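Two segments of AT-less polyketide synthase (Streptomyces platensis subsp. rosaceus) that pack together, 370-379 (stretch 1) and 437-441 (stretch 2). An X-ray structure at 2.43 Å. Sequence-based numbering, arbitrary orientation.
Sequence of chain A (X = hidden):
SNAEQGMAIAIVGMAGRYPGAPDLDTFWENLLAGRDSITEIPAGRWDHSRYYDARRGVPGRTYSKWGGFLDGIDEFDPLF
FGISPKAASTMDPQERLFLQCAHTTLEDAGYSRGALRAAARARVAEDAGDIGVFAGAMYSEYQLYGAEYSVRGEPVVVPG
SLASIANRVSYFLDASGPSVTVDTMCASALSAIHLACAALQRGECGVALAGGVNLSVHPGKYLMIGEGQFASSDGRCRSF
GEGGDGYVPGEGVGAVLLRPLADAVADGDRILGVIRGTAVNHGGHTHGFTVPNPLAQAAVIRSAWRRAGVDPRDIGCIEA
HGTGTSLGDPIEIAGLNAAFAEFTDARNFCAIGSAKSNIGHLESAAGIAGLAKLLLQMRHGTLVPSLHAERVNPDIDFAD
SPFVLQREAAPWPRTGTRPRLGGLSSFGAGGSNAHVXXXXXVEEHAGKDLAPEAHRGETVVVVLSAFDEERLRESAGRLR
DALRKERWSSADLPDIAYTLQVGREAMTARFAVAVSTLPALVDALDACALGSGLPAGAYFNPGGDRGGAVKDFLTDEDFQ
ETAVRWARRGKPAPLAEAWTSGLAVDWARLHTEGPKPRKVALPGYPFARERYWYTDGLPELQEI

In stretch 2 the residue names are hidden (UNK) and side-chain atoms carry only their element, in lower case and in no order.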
# COMPACT_ATOMS: atom_id res chain seq x y z
N GLY A 370 5.67 -5.64 -2.73
CA GLY A 370 7.01 -5.61 -3.26
C GLY A 370 7.48 -4.20 -3.53
O GLY A 370 8.63 -3.85 -3.26
N LEU A 371 6.58 -3.37 -4.05
CA LEU A 371 6.89 -1.97 -4.29
C LEU A 371 7.18 -1.25 -2.97
O LEU A 371 8.06 -0.41 -2.90
CB LEU A 371 5.73 -1.28 -5.01
CG LEU A 371 5.92 0.22 -5.25
CD1 LEU A 371 7.18 0.47 -6.05
CD2 LEU A 371 4.71 0.80 -5.97
N ALA A 372 6.42 -1.61 -1.94
CA ALA A 372 6.61 -1.04 -0.61
C ALA A 372 8.01 -1.33 -0.08
O ALA A 372 8.70 -0.43 0.39
CB ALA A 372 5.56 -1.57 0.35
N LYS A 373 8.42 -2.59 -0.16
CA LYS A 373 9.74 -3.00 0.30
C LYS A 373 10.84 -2.24 -0.43
O LYS A 373 11.83 -1.81 0.17
CB LYS A 373 9.95 -4.50 0.12
CG LYS A 373 11.35 -4.98 0.48
CD LYS A 373 11.52 -6.46 0.24
CE LYS A 373 12.99 -6.86 0.29
NZ LYS A 373 13.20 -8.28 -0.09
N LEU A 374 10.66 -2.07 -1.74
CA LEU A 374 11.66 -1.40 -2.56
C LEU A 374 11.76 0.08 -2.21
O LEU A 374 12.86 0.60 -2.02
CB LEU A 374 11.33 -1.57 -4.04
CG LEU A 374 12.37 -1.07 -5.05
CD1 LEU A 374 13.78 -1.50 -4.64
CD2 LEU A 374 12.05 -1.60 -6.43
N LEU A 375 10.62 0.75 -2.11
CA LEU A 375 10.59 2.17 -1.77
C LEU A 375 11.12 2.44 -0.36
O LEU A 375 11.80 3.43 -0.13
CB LEU A 375 9.17 2.73 -1.91
CG LEU A 375 8.60 2.82 -3.33
CD1 LEU A 375 7.15 3.28 -3.28
CD2 LEU A 375 9.43 3.76 -4.18
N LEU A 376 10.79 1.54 0.56
CA LEU A 376 11.25 1.67 1.94
C LEU A 376 12.76 1.49 2.06
O LEU A 376 13.41 2.15 2.87
CB LEU A 376 10.53 0.67 2.85
CG LEU A 376 9.10 1.03 3.25
CD1 LEU A 376 8.43 -0.14 3.95
CD2 LEU A 376 9.10 2.27 4.13
N GLN A 377 13.31 0.59 1.25
CA GLN A 377 14.75 0.37 1.23
C GLN A 377 15.48 1.63 0.77
O GLN A 377 16.53 1.97 1.29
CB GLN A 377 15.12 -0.81 0.33
CG GLN A 377 14.92 -2.17 0.98
CD GLN A 377 15.25 -3.31 0.05
OE1 GLN A 377 15.92 -4.26 0.43
NE2 GLN A 377 14.78 -3.21 -1.19
N MSE A 378 14.90 2.31 -0.22
CA MSE A 378 15.49 3.54 -0.73
C MSE A 378 15.32 4.69 0.25
O MSE A 378 16.21 5.53 0.39
CB MSE A 378 14.88 3.90 -2.09
CG MSE A 378 14.94 2.79 -3.12
SE MSE A 378 14.50 3.39 -4.92
CE MSE A 378 12.94 4.48 -4.49
N ARG A 379 14.17 4.73 0.92
CA ARG A 379 13.88 5.80 1.87
C ARG A 379 14.87 5.81 3.03
O ARG A 379 15.30 6.87 3.47
CB ARG A 379 12.45 5.66 2.41
CG ARG A 379 12.09 6.64 3.52
CD ARG A 379 10.66 6.44 4.00
NE ARG A 379 10.34 7.26 5.17
CZ ARG A 379 9.86 8.50 5.11
NH1 ARG A 379 9.64 9.07 3.94
NH2 ARG A 379 9.59 9.16 6.23
N UNK A 437 10.11 -0.01 -13.04
CA UNK A 437 11.40 0.61 -12.74
C UNK A 437 11.22 1.89 -11.92
O UNK A 437 10.58 2.84 -12.38
c UNK A 437 12.34 -0.28 -14.88
c UNK A 437 12.16 0.96 -14.03
c UNK A 437 13.50 1.59 -13.69
N UNK A 438 11.78 1.91 -10.72
CA UNK A 438 11.64 3.07 -9.84
C UNK A 438 12.98 3.65 -9.39
O UNK A 438 13.97 2.93 -9.26
c UNK A 438 10.80 2.73 -8.58
c UNK A 438 11.54 1.76 -7.68
c UNK A 438 9.45 2.16 -8.98
N UNK A 439 12.99 4.95 -9.18
CA UNK A 439 14.13 5.64 -8.58
C UNK A 439 13.62 6.60 -7.52
O UNK A 439 12.48 7.07 -7.61
o UNK A 439 16.20 7.94 -11.50
c UNK A 439 14.16 7.48 -10.35
c UNK A 439 14.94 6.38 -9.64
c UNK A 439 15.03 8.32 -11.27
o UNK A 439 14.54 9.36 -11.76
N UNK A 440 14.43 6.90 -6.51
CA UNK A 440 14.01 7.88 -5.52
C UNK A 440 14.16 9.29 -6.07
O UNK A 440 14.62 9.49 -7.19
o UNK A 440 16.75 7.95 -5.55
c UNK A 440 16.29 7.73 -4.41
o UNK A 440 17.02 7.53 -3.41
c UNK A 440 14.79 7.72 -4.21
N UNK A 441 13.75 10.27 -5.27
CA UNK A 441 13.72 11.65 -5.73
C UNK A 441 14.81 12.50 -5.09
O UNK A 441 15.16 12.30 -3.93
c UNK A 441 12.34 12.26 -5.43
c UNK A 441 11.99 16.03 -5.07
c UNK A 441 12.19 14.16 -7.09
o UNK A 441 11.85 17.77 -6.69
c UNK A 441 12.07 15.50 -7.40
c UNK A 441 12.22 13.73 -5.77
c UNK A 441 12.11 14.68 -4.77
c UNK A 441 11.97 16.43 -6.39
O HOH W 1 15.95 8.19 -0.59

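Position 437 carries three side-chain carbons, one bearing the other two, so the branch falls directly at CB. Its CA-to-CB bond points away from the helix, and its side chain does not touch stretch 1. A three-carbon side chain forked at CB is valine: Val437, a strand residue facing the other way.

Position 438 has the same atoms, three carbons forked at CB, but here CA-to-CB points toward the helix, as expected when a strand alternates its faces. One methyl carbon lies 3.6 Å from CD2 of Leu374, and the other lies 4.1 Å from CD1 of Leu371. This is again a valine, Val438. The methyl near Leu374 is CG2, which also has SE of Met378, a selenomethionine, at 4.4 Å; the methyl near Leu371 is CG1. The short fork thus spans two turns of the helix.

At 439 there are three carbons in a row, the third carrying two oxygens, which makes a carboxylate on a two-methylene arm. CA-to-CB points away from the helix, and the contact with stretch 1 comes from the backbone, whose C lies 3.8 Å from CE of Met378. The residue is Glu439, partly exposed, its charge kept off the apolar seam.

Position 440 shows two carbons, the second with two oxygens: a carboxylate one methylene shorter. CA-to-CB points toward the helix, and CE of Met378 sits 3.5 Å from the backbone N of 440 and 3.7 Å from its CB. This is Asp440. Its OD2 accepts a hydrogen bond from water 1 at 3.1 Å, and the same water donates to Met378 O at 2.8 Å, bridging the acid to the helix backbone.

Position 441 has one carbon leading to a six-carbon ring that bears an oxygen, hence a phenol. The ring leads away and does not touch stretch 1. It is Tyr441, with chi1 in t.

The contact is small, 252 Å², and no direct hydrogen bond crosses it. The helix and strand run in roughly the same direction, 26° apart, with axes 9.7 Å apart at closest approach. Leu371, Leu374 and Met378, spaced three and four residues apart, line one side of the helix and meet Val438. Where the strand ends, the long Met378 side chain follows the backbone to Asp440, and a water joins two acceptors that could not hydrogen-bond each other directly. The rule is economical: one inward valine packs against the helix, and one inward acid meets Met378 through its CB and the helix backbone through a water.

Stretch 2, residues 437-441: VVEDY
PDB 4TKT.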